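Local coordinates for protein bifunctional autolysin (PDB 6FXO) that probably cleaves staphylococcal cell-wall peptidoglycan as a family 73 glycoside hydrolase with N-acetylglucosaminidase activity, in an autolysin that also carries an amidase activity, at residues L65-I78 with N96-I110. Sequence-based numbering, arbitrary orientation.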
ATOM      1  N   LEU A  65       1.353 -10.036  -0.379  1.00 29.48           N
ATOM      2  CA  LEU A  65       1.807  -9.882   0.998  1.00 27.96           C
ATOM      3  C   LEU A  65       0.604  -9.314   1.853  1.00 26.46           C
ATOM      4  O   LEU A  65      -0.050  -8.381   1.405  1.00 28.02           O
ATOM      5  CB  LEU A  65       3.008  -8.877   1.098  1.00 24.23           C
ATOM      6  CG  LEU A  65       3.529  -8.490   2.482  1.00 23.57           C
ATOM      7  CD1 LEU A  65       4.531  -9.616   3.048  1.00 14.66           C
ATOM      8  CD2 LEU A  65       4.123  -7.045   2.518  1.00 15.06           C
ATOM      9  N   ARG A  66       0.353  -9.823   3.061  1.00 29.08           N
ATOM     10  CA  ARG A  66      -0.730  -9.268   3.853  1.00 28.08           C
ATOM     11  C   ARG A  66      -0.316  -8.009   4.626  1.00 29.29           C
ATOM     12  O   ARG A  66       0.557  -8.011   5.471  1.00 32.93           O
ATOM     13  CB  ARG A  66      -1.311 -10.327   4.845  1.00 32.55           C
ATOM     14  CG  ARG A  66      -2.039 -11.536   4.232  1.00 30.46           C
ATOM     15  CD  ARG A  66      -3.548 -11.337   3.884  1.00 40.27           C
ATOM     16  NE  ARG A  66      -4.326 -11.170   5.111  1.00 44.73           N
ATOM     17  CZ  ARG A  66      -5.095 -12.095   5.693  1.00 43.20           C
ATOM     18  NH1 ARG A  66      -5.205 -13.302   5.160  1.00 32.52           N
ATOM     19  NH2 ARG A  66      -5.707 -11.829   6.833  1.00 48.63           N
ATOM     20  N   LEU A  67      -0.934  -6.900   4.238  1.00 31.93           N
ATOM     21  CA  LEU A  67      -0.793  -5.554   4.718  1.00 29.76           C
ATOM     22  C   LEU A  67      -1.429  -5.314   6.083  1.00 31.43           C
ATOM     23  O   LEU A  67      -1.174  -4.306   6.723  1.00 33.66           O
ATOM     24  CB  LEU A  67      -1.438  -4.659   3.592  1.00 34.62           C
ATOM     25  CG  LEU A  67      -0.775  -4.793   2.155  1.00 26.53           C
ATOM     26  CD1 LEU A  67      -1.379  -3.862   1.158  1.00 29.06           C
ATOM     27  CD2 LEU A  67       0.771  -4.363   2.279  1.00 26.12           C
ATOM     28  N   ASP A  68      -2.321  -6.214   6.498  1.00 34.60           N
ATOM     29  CA  ASP A  68      -3.003  -6.124   7.775  1.00 36.01           C
ATOM     30  C   ASP A  68      -2.137  -6.830   8.823  1.00 40.30           C
ATOM     31  O   ASP A  68      -2.474  -6.863   9.997  1.00 43.77           O
ATOM     32  CB  ASP A  68      -4.419  -6.722   7.663  1.00 36.78           C
ATOM     33  CG  ASP A  68      -4.451  -8.152   7.175  1.00 40.71           C
ATOM     34  OD1 ASP A  68      -3.740  -8.456   6.201  1.00 38.92           O
ATOM     35  OD2 ASP A  68      -5.253  -8.944   7.708  1.00 47.70           O
ATOM     36  N   GLN A  69      -0.999  -7.389   8.392  1.00 37.44           N
ATOM     37  CA  GLN A  69      -0.160  -8.071   9.359  1.00 37.31           C
ATOM     38  C   GLN A  69       1.189  -7.528   9.641  1.00 35.57           C
ATOM     39  O   GLN A  69       2.089  -7.633   8.827  1.00 39.26           O
ATOM     40  CB  GLN A  69      -0.017  -9.572   9.058  1.00 37.23           C
ATOM     41  CG  GLN A  69      -0.223 -10.398  10.345  1.00 64.28           C
ATOM     42  CD  GLN A  69      -0.862 -11.761  10.154  1.00 80.90           C
ATOM     43  OE1 GLN A  69      -2.004 -11.867   9.701  1.00 80.96           O
ATOM     44  NE2 GLN A  69      -0.204 -12.839  10.614  1.00 77.44           N
ATOM     45  N   PRO A  70       1.353  -6.927  10.788  1.00 35.15           N
ATOM     46  CA  PRO A  70       2.658  -6.408  11.117  1.00 38.89           C
ATOM     47  C   PRO A  70       3.657  -7.548  11.223  1.00 38.31           C
ATOM     48  O   PRO A  70       3.301  -8.668  11.551  1.00 37.30           O
ATOM     49  CB  PRO A  70       2.454  -5.760  12.480  1.00 38.01           C
ATOM     50  CG  PRO A  70       1.024  -5.473  12.539  1.00 46.17           C
ATOM     51  CD  PRO A  70       0.381  -6.630  11.855  1.00 43.83           C
ATOM     52  N   GLN A  71       4.858  -7.233  10.885  1.00 37.68           N
ATOM     53  CA  GLN A  71       5.985  -8.102  10.910  1.00 48.37           C
ATOM     54  C   GLN A  71       6.775  -7.429  11.968  1.00 60.80           C
ATOM     55  O   GLN A  71       6.697  -6.221  12.125  1.00 79.65           O
ATOM     56  CB  GLN A  71       6.746  -8.014   9.594  1.00 54.16           C
ATOM     57  CG  GLN A  71       7.478  -9.286   9.256  1.00 55.25           C
ATOM     58  CD  GLN A  71       8.157  -9.176   7.918  1.00 51.05           C
ATOM     59  OE1 GLN A  71       7.524  -9.186   6.875  1.00 47.48           O
ATOM     60  NE2 GLN A  71       9.448  -9.059   7.900  1.00 51.75           N
ATOM     61  N   ASN A  72       7.517  -8.165  12.692  1.00 71.48           N
ATOM     62  CA  ASN A  72       8.292  -7.499  13.734  1.00 75.02           C
ATOM     63  C   ASN A  72       9.610  -7.054  13.204  1.00 67.46           C
ATOM     64  O   ASN A  72      10.637  -7.537  13.661  1.00 69.48           O
ATOM     65  CB  ASN A  72       8.478  -8.402  14.927  1.00 72.86           C
ATOM     66  CG  ASN A  72       7.153  -8.864  15.418  1.00 78.14           C
ATOM     67  OD1 ASN A  72       6.382  -8.046  15.919  1.00 82.36           O
ATOM     68  ND2 ASN A  72       6.813 -10.137  15.322  1.00 86.65           N
ATOM     69  N   ILE A  73       9.607  -6.134  12.243  1.00 59.59           N
ATOM     70  CA  ILE A  73      10.919  -5.729  11.747  1.00 53.54           C
ATOM     71  C   ILE A  73      11.641  -4.963  12.856  1.00 45.58           C
ATOM     72  O   ILE A  73      11.013  -4.200  13.583  1.00 39.13           O
ATOM     73  CB  ILE A  73      10.813  -4.965  10.395  1.00 44.49           C
ATOM     74  CG1 ILE A  73       9.826  -5.718   9.475  1.00 46.75           C
ATOM     75  CG2 ILE A  73      12.188  -4.902   9.703  1.00 35.11           C
ATOM     76  CD1 ILE A  73       9.638  -5.085   8.095  1.00 49.47           C
ATOM     77  N   SER A  74      12.949  -5.169  13.002  1.00 46.98           N
ATOM     78  CA  SER A  74      13.605  -4.423  14.078  1.00 58.55           C
ATOM     79  C   SER A  74      13.525  -2.907  13.888  1.00 60.83           C
ATOM     80  O   SER A  74      13.666  -2.428  12.764  1.00 57.59           O
ATOM     81  CB  SER A  74      15.067  -4.858  14.189  1.00 65.58           C
ATOM     82  OG  SER A  74      15.950  -3.804  14.544  1.00 76.53           O
ATOM     83  N   ILE A  75      13.283  -2.148  14.994  1.00 57.03           N
ATOM     84  CA  ILE A  75      13.202  -0.721  14.917  1.00 65.16           C
ATOM     85  C   ILE A  75      14.555  -0.166  14.451  1.00 76.96           C
ATOM     86  O   ILE A  75      14.592   0.879  13.806  1.00 81.56           O
ATOM     87  CB  ILE A  75      12.775  -0.194  16.307  1.00 72.45           C
ATOM     88  CG1 ILE A  75      11.369  -0.725  16.655  1.00 76.58           C
ATOM     89  CG2 ILE A  75      12.830   1.324  16.348  1.00 76.20           C
ATOM     90  CD1 ILE A  75      10.844  -0.326  18.030  1.00 72.62           C
ATOM     91  N   ASP A  76      15.668  -0.869  14.771  1.00 80.46           N
ATOM     92  CA  ASP A  76      16.969  -0.370  14.342  1.00 86.54           C
ATOM     93  C   ASP A  76      17.098  -0.440  12.844  1.00 82.99           C
ATOM     94  O   ASP A  76      17.685   0.442  12.221  1.00 86.25           O
ATOM     95  CB  ASP A  76      18.117  -1.222  14.904  1.00 89.82           C
ATOM     96  CG  ASP A  76      18.880  -0.621  16.060  1.00100.77           C
ATOM     97  OD1 ASP A  76      19.102  -1.336  17.057  1.00118.23           O
ATOM     98  OD2 ASP A  76      19.218   0.580  15.987  1.00113.23           O
ATOM     99  N   LYS A  77      16.566  -1.525  12.277  1.00 77.83           N
ATOM    100  CA  LYS A  77      16.610  -1.733  10.845  1.00 71.17           C
ATOM    101  C   LYS A  77      15.819  -0.681  10.149  1.00 63.11           C
ATOM    102  O   LYS A  77      16.187  -0.249   9.046  1.00 55.38           O
ATOM    103  CB  LYS A  77      16.086  -3.153  10.484  1.00 73.82           C
ATOM    104  CG  LYS A  77      17.182  -4.193  10.183  1.00 93.51           C
ATOM    105  CD  LYS A  77      16.616  -5.596   9.900  1.00110.30           C
ATOM    106  CE  LYS A  77      17.433  -6.357   8.889  1.00116.90           C
ATOM    107  NZ  LYS A  77      18.599  -7.138   9.334  1.00128.55           N
ATOM    108  N   ILE A  78      14.740  -0.223  10.821  1.00 51.20           N
ATOM    109  CA  ILE A  78      13.947   0.795  10.194  1.00 48.56           C
ATOM    110  C   ILE A  78      14.704   2.089  10.159  1.00 54.06           C
ATOM    111  O   ILE A  78      14.776   2.711   9.104  1.00 61.53           O
ATOM    112  CB  ILE A  78      12.557   0.923  10.863  1.00 48.95           C
ATOM    113  CG1 ILE A  78      11.574  -0.127  10.318  1.00 54.41           C
ATOM    114  CG2 ILE A  78      11.985   2.278  10.590  1.00 54.41           C
ATOM    115  CD1 ILE A  78      12.069  -1.551  10.220  1.00 55.41           C
ATOM    116  N   ASN A  96       6.956   1.519  14.502  1.00 51.69           N
ATOM    117  CA  ASN A  96       6.597   0.171  14.885  1.00 53.21           C
ATOM    118  C   ASN A  96       5.388   0.242  15.763  1.00 44.04           C
ATOM    119  O   ASN A  96       4.523  -0.640  15.805  1.00 38.56           O
ATOM    120  CB  ASN A  96       7.774  -0.462  15.599  1.00 56.50           C
ATOM    121  CG  ASN A  96       7.744  -1.958  15.552  1.00 64.89           C
ATOM    122  OD1 ASN A  96       7.284  -2.563  16.527  1.00 62.35           O
ATOM    123  ND2 ASN A  96       8.193  -2.625  14.450  1.00 61.43           N
ATOM    124  N   LYS A  97       5.314   1.340  16.419  1.00 41.00           N
ATOM    125  CA  LYS A  97       4.223   1.629  17.341  1.00 58.82           C
ATOM    126  C   LYS A  97       2.934   1.787  16.591  1.00 63.30           C
ATOM    127  O   LYS A  97       1.941   1.189  17.001  1.00 62.51           O
ATOM    128  CB  LYS A  97       4.518   2.902  18.164  1.00 71.96           C
ATOM    129  CG  LYS A  97       3.868   2.942  19.554  1.00 84.66           C
ATOM    130  CD  LYS A  97       3.498   4.381  19.983  1.00101.67           C
ATOM    131  CE  LYS A  97       2.925   4.468  21.389  1.00100.82           C
ATOM    132  NZ  LYS A  97       2.392   5.829  21.729  1.00 83.90           N
ATOM    133  N   ALA A  98       2.921   2.585  15.483  1.00 59.44           N
ATOM    134  CA  ALA A  98       1.674   2.696  14.812  1.00 51.98           C
ATOM    135  C   ALA A  98       1.327   1.360  14.242  1.00 45.77           C
ATOM    136  O   ALA A  98       0.139   1.023  14.170  1.00 39.17           O
ATOM    137  CB  ALA A  98       1.774   3.736  13.718  1.00 58.22           C
ATOM    138  N   ALA A  99       2.382   0.576  13.855  1.00 36.84           N
ATOM    139  CA  ALA A  99       2.063  -0.723  13.290  1.00 44.38           C
ATOM    140  C   ALA A  99       1.418  -1.692  14.287  1.00 51.46           C
ATOM    141  O   ALA A  99       0.367  -2.298  14.000  1.00 45.19           O
ATOM    142  CB  ALA A  99       3.309  -1.346  12.684  1.00 47.79           C
ATOM    143  N   GLN A 100       2.040  -1.856  15.455  1.00 57.04           N
ATOM    144  CA  GLN A 100       1.391  -2.778  16.369  1.00 69.13           C
ATOM    145  C   GLN A 100       0.061  -2.300  16.892  1.00 64.26           C
ATOM    146  O   GLN A 100      -0.776  -3.145  17.165  1.00 59.75           O
ATOM    147  CB  GLN A 100       2.261  -3.214  17.568  1.00 74.25           C
ATOM    148  CG  GLN A 100       3.625  -2.585  17.735  1.00 96.61           C
ATOM    149  CD  GLN A 100       4.118  -2.837  19.139  1.00107.00           C
ATOM    150  OE1 GLN A 100       4.672  -3.896  19.453  1.00111.16           O
ATOM    151  NE2 GLN A 100       3.929  -1.855  20.027  1.00 94.58           N
ATOM    152  N   MET A 101      -0.171  -0.969  16.995  1.00 65.48           N
ATOM    153  CA  MET A 101      -1.479  -0.556  17.521  1.00 76.53           C
ATOM    154  C   MET A 101      -2.667  -0.953  16.660  1.00 72.56           C
ATOM    155  O   MET A 101      -3.618  -1.566  17.148  1.00 72.50           O
ATOM    156  CB  MET A 101      -1.489   0.948  17.771  1.00 87.57           C
ATOM    157  CG  MET A 101      -2.339   1.343  18.939  1.00106.63           C
ATOM    158  SD  MET A 101      -1.923   3.013  19.463  1.00118.97           S
ATOM    159  CE  MET A 101      -0.240   2.767  19.968  1.00118.86           C
ATOM    160  N   TYR A 102      -2.617  -0.585  15.393  1.00 67.16           N
ATOM    161  CA  TYR A 102      -3.660  -0.895  14.454  1.00 60.72           C
ATOM    162  C   TYR A 102      -3.536  -2.228  13.758  1.00 59.48           C
ATOM    163  O   TYR A 102      -4.445  -2.592  13.028  1.00 57.13           O
ATOM    164  CB  TYR A 102      -3.839   0.268  13.453  1.00 67.90           C
ATOM    165  CG  TYR A 102      -3.837   1.618  14.140  1.00 77.48           C
ATOM    166  CD1 TYR A 102      -4.999   2.152  14.683  1.00 74.97           C
ATOM    167  CD2 TYR A 102      -2.660   2.337  14.293  1.00 76.12           C
ATOM    168  CE1 TYR A 102      -4.990   3.359  15.364  1.00 78.62           C
ATOM    169  CE2 TYR A 102      -2.639   3.550  14.970  1.00 82.47           C
ATOM    170  CZ  TYR A 102      -3.805   4.056  15.507  1.00 75.50           C
ATOM    171  OH  TYR A 102      -3.788   5.257  16.175  1.00 65.85           O
ATOM    172  N   GLY A 103      -2.424  -2.972  13.957  1.00 59.56           N
ATOM    173  CA  GLY A 103      -2.362  -4.255  13.260  1.00 64.87           C
ATOM    174  C   GLY A 103      -2.352  -3.985  11.774  1.00 58.79           C
ATOM    175  O   GLY A 103      -3.308  -4.240  11.040  1.00 52.61           O
ATOM    176  N   ILE A 104      -1.235  -3.472  11.343  1.00 52.84           N
ATOM    177  CA  ILE A 104      -1.014  -3.117   9.932  1.00 46.57           C
ATOM    178  C   ILE A 104       0.435  -3.310   9.601  1.00 37.76           C
ATOM    179  O   ILE A 104       1.289  -2.878  10.372  1.00 36.55           O
ATOM    180  CB  ILE A 104      -1.383  -1.600   9.759  1.00 49.35           C
ATOM    181  CG1 ILE A 104      -2.893  -1.348   9.919  1.00 61.71           C
ATOM    182  CG2 ILE A 104      -0.855  -1.018   8.438  1.00 44.83           C
ATOM    183  CD1 ILE A 104      -3.766  -1.922   8.813  1.00 82.89           C
ATOM    184  N   ASN A 105       0.716  -3.843   8.447  1.00 32.98           N
ATOM    185  CA  ASN A 105       2.114  -4.091   8.006  1.00 32.53           C
ATOM    186  C   ASN A 105       2.857  -2.749   8.035  1.00 35.28           C
ATOM    187  O   ASN A 105       2.360  -1.743   7.536  1.00 31.90           O
ATOM    188  CB  ASN A 105       2.141  -4.742   6.581  1.00 26.10           C
ATOM    189  CG  ASN A 105       3.505  -4.981   6.024  1.00 22.81           C
ATOM    190  OD1 ASN A 105       4.110  -3.970   5.606  1.00 25.86           O
ATOM    191  ND2 ASN A 105       4.081  -6.263   5.953  1.00 25.24           N
ATOM    192  N   GLU A 106       4.112  -2.804   8.605  1.00 35.63           N
ATOM    193  CA  GLU A 106       4.978  -1.658   8.741  1.00 38.24           C
ATOM    194  C   GLU A 106       5.468  -1.057   7.517  1.00 31.36           C
ATOM    195  O   GLU A 106       5.544   0.165   7.462  1.00 24.67           O
ATOM    196  CB  GLU A 106       6.189  -1.929   9.706  1.00 40.38           C
ATOM    197  CG  GLU A 106       6.477  -3.381  10.040  1.00 63.66           C
ATOM    198  CD  GLU A 106       5.825  -3.840  11.344  1.00 77.90           C
ATOM    199  OE1 GLU A 106       6.448  -3.694  12.413  1.00 95.37           O
ATOM    200  OE2 GLU A 106       4.694  -4.349  11.264  1.00 86.52           O
ATOM    201  N   VAL A 107       5.849  -1.889   6.531  1.00 36.40           N
ATOM    202  CA  VAL A 107       6.332  -1.279   5.296  1.00 40.59           C
ATOM    203  C   VAL A 107       5.194  -0.516   4.577  1.00 35.29           C
ATOM    204  O   VAL A 107       5.463   0.466   3.940  1.00 33.99           O
ATOM    205  CB  VAL A 107       7.078  -2.237   4.342  1.00 44.29           C
ATOM    206  CG1 VAL A 107       8.138  -3.025   5.102  1.00 50.38           C
ATOM    207  CG2 VAL A 107       6.105  -3.163   3.624  1.00 66.17           C
ATOM    208  N   TYR A 108       3.943  -0.979   4.724  1.00 31.42           N
ATOM    209  CA  TYR A 108       2.835  -0.336   4.099  1.00 36.79           C
ATOM    210  C   TYR A 108       2.622   1.000   4.701  1.00 41.11           C
ATOM    211  O   TYR A 108       2.219   1.945   3.995  1.00 39.14           O
ATOM    212  CB  TYR A 108       1.567  -1.188   4.219  1.00 36.45           C
ATOM    213  CG  TYR A 108       0.326  -0.608   3.564  1.00 44.34           C
ATOM    214  CD1 TYR A 108       0.105  -0.746   2.196  1.00 43.21           C
ATOM    215  CD2 TYR A 108      -0.633   0.046   4.312  1.00 44.76           C
ATOM    216  CE1 TYR A 108      -1.036  -0.251   1.606  1.00 38.12           C
ATOM    217  CE2 TYR A 108      -1.789   0.547   3.724  1.00 60.52           C
ATOM    218  CZ  TYR A 108      -1.988   0.396   2.368  1.00 56.88           C
ATOM    219  OH  TYR A 108      -3.124   0.888   1.761  1.00 62.96           O
ATOM    220  N   LEU A 109       2.899   1.087   6.024  1.00 38.09           N
ATOM    221  CA  LEU A 109       2.711   2.369   6.678  1.00 34.61           C
ATOM    222  C   LEU A 109       3.808   3.374   6.328  1.00 31.32           C
ATOM    223  O   LEU A 109       3.492   4.544   6.114  1.00 27.84           O
ATOM    224  CB  LEU A 109       2.684   2.169   8.180  1.00 34.81           C
ATOM    225  CG  LEU A 109       1.889   3.117   9.018  1.00 40.24           C
ATOM    226  CD1 LEU A 109       0.415   2.875   8.797  1.00 49.04           C
ATOM    227  CD2 LEU A 109       2.219   2.825  10.507  1.00 43.38           C
ATOM    228  N   ILE A 110       5.116   2.902   6.287  1.00 25.77           N
ATOM    229  CA  ILE A 110       6.144   3.792   5.988  1.00 25.01           C
ATOM    230  C   ILE A 110       6.097   4.256   4.506  1.00 31.00           C
ATOM    231  O   ILE A 110       6.207   5.460   4.280  1.00 33.07           O
ATOM    232  CB  ILE A 110       7.455   3.032   6.255  1.00 23.12           C
ATOM    233  CG1 ILE A 110       7.675   2.817   7.745  1.00 22.67           C
ATOM    234  CG2 ILE A 110       8.724   3.708   5.542  1.00 16.70           C
ATOM    235  CD1 ILE A 110       8.860   1.829   7.902  1.00 20.83           C
TER
HETATM  236  O   HOH W   1       2.612  -8.710   6.738  1.00 27.24           O
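With CG turned opposite the backbone N (chi1 178°), the amide of Asn-105 lies across the tip of Leu-65, whose CD2 is 3.5 Å from Asn-105 ND2. The same rotation lets Asn-105 OD1 accept from Tyr-108 N at 3.1 Å, in the carbonyl plane, and weakly from Val-107 N, so that Asn-105 is the N-cap of helix 106-116. Its ND2 donates to a water that bridges the carbonyls of Arg-66 and Gln-69, and also bonds Tyr-228 of helix 216-231. Asn-105 N meets Leu-67 O at 2.6 Å in a nearly straight bond (171°), the donor standing well above the carbonyl plane. Leu-67, with CG beside its backbone N (chi1 -59°), brings CD1 to 3.6 Å from Tyr-108 CD1, and Met-198 of helix 195-200 touches both side chains. The ring edge of Pro-70 rests on the nitrogen end of the Gly-103 to Ile-104 peptide, with Pro-70 CG 3.2 Å from Ile-104 N, where the positive phi of Gly-103 marks the turn out of helix 92-102. Farther along, Ile-73 CD1 meets Val-107 CG1 at 3.9 Å, and the side chains of Ile-75 and Asn-96 cross at about a right angle, with Ile-75 CG1 3.8 Å from Asn-96 CB. Loop 65-73, turning at Leu-67 and Asp-68 and again at Asn-72, thereby clasps the link between helix 92-102 and N-capped helix 106-116 in the mainly helical, lysozyme-like domain of the GH73 glucosaminidases.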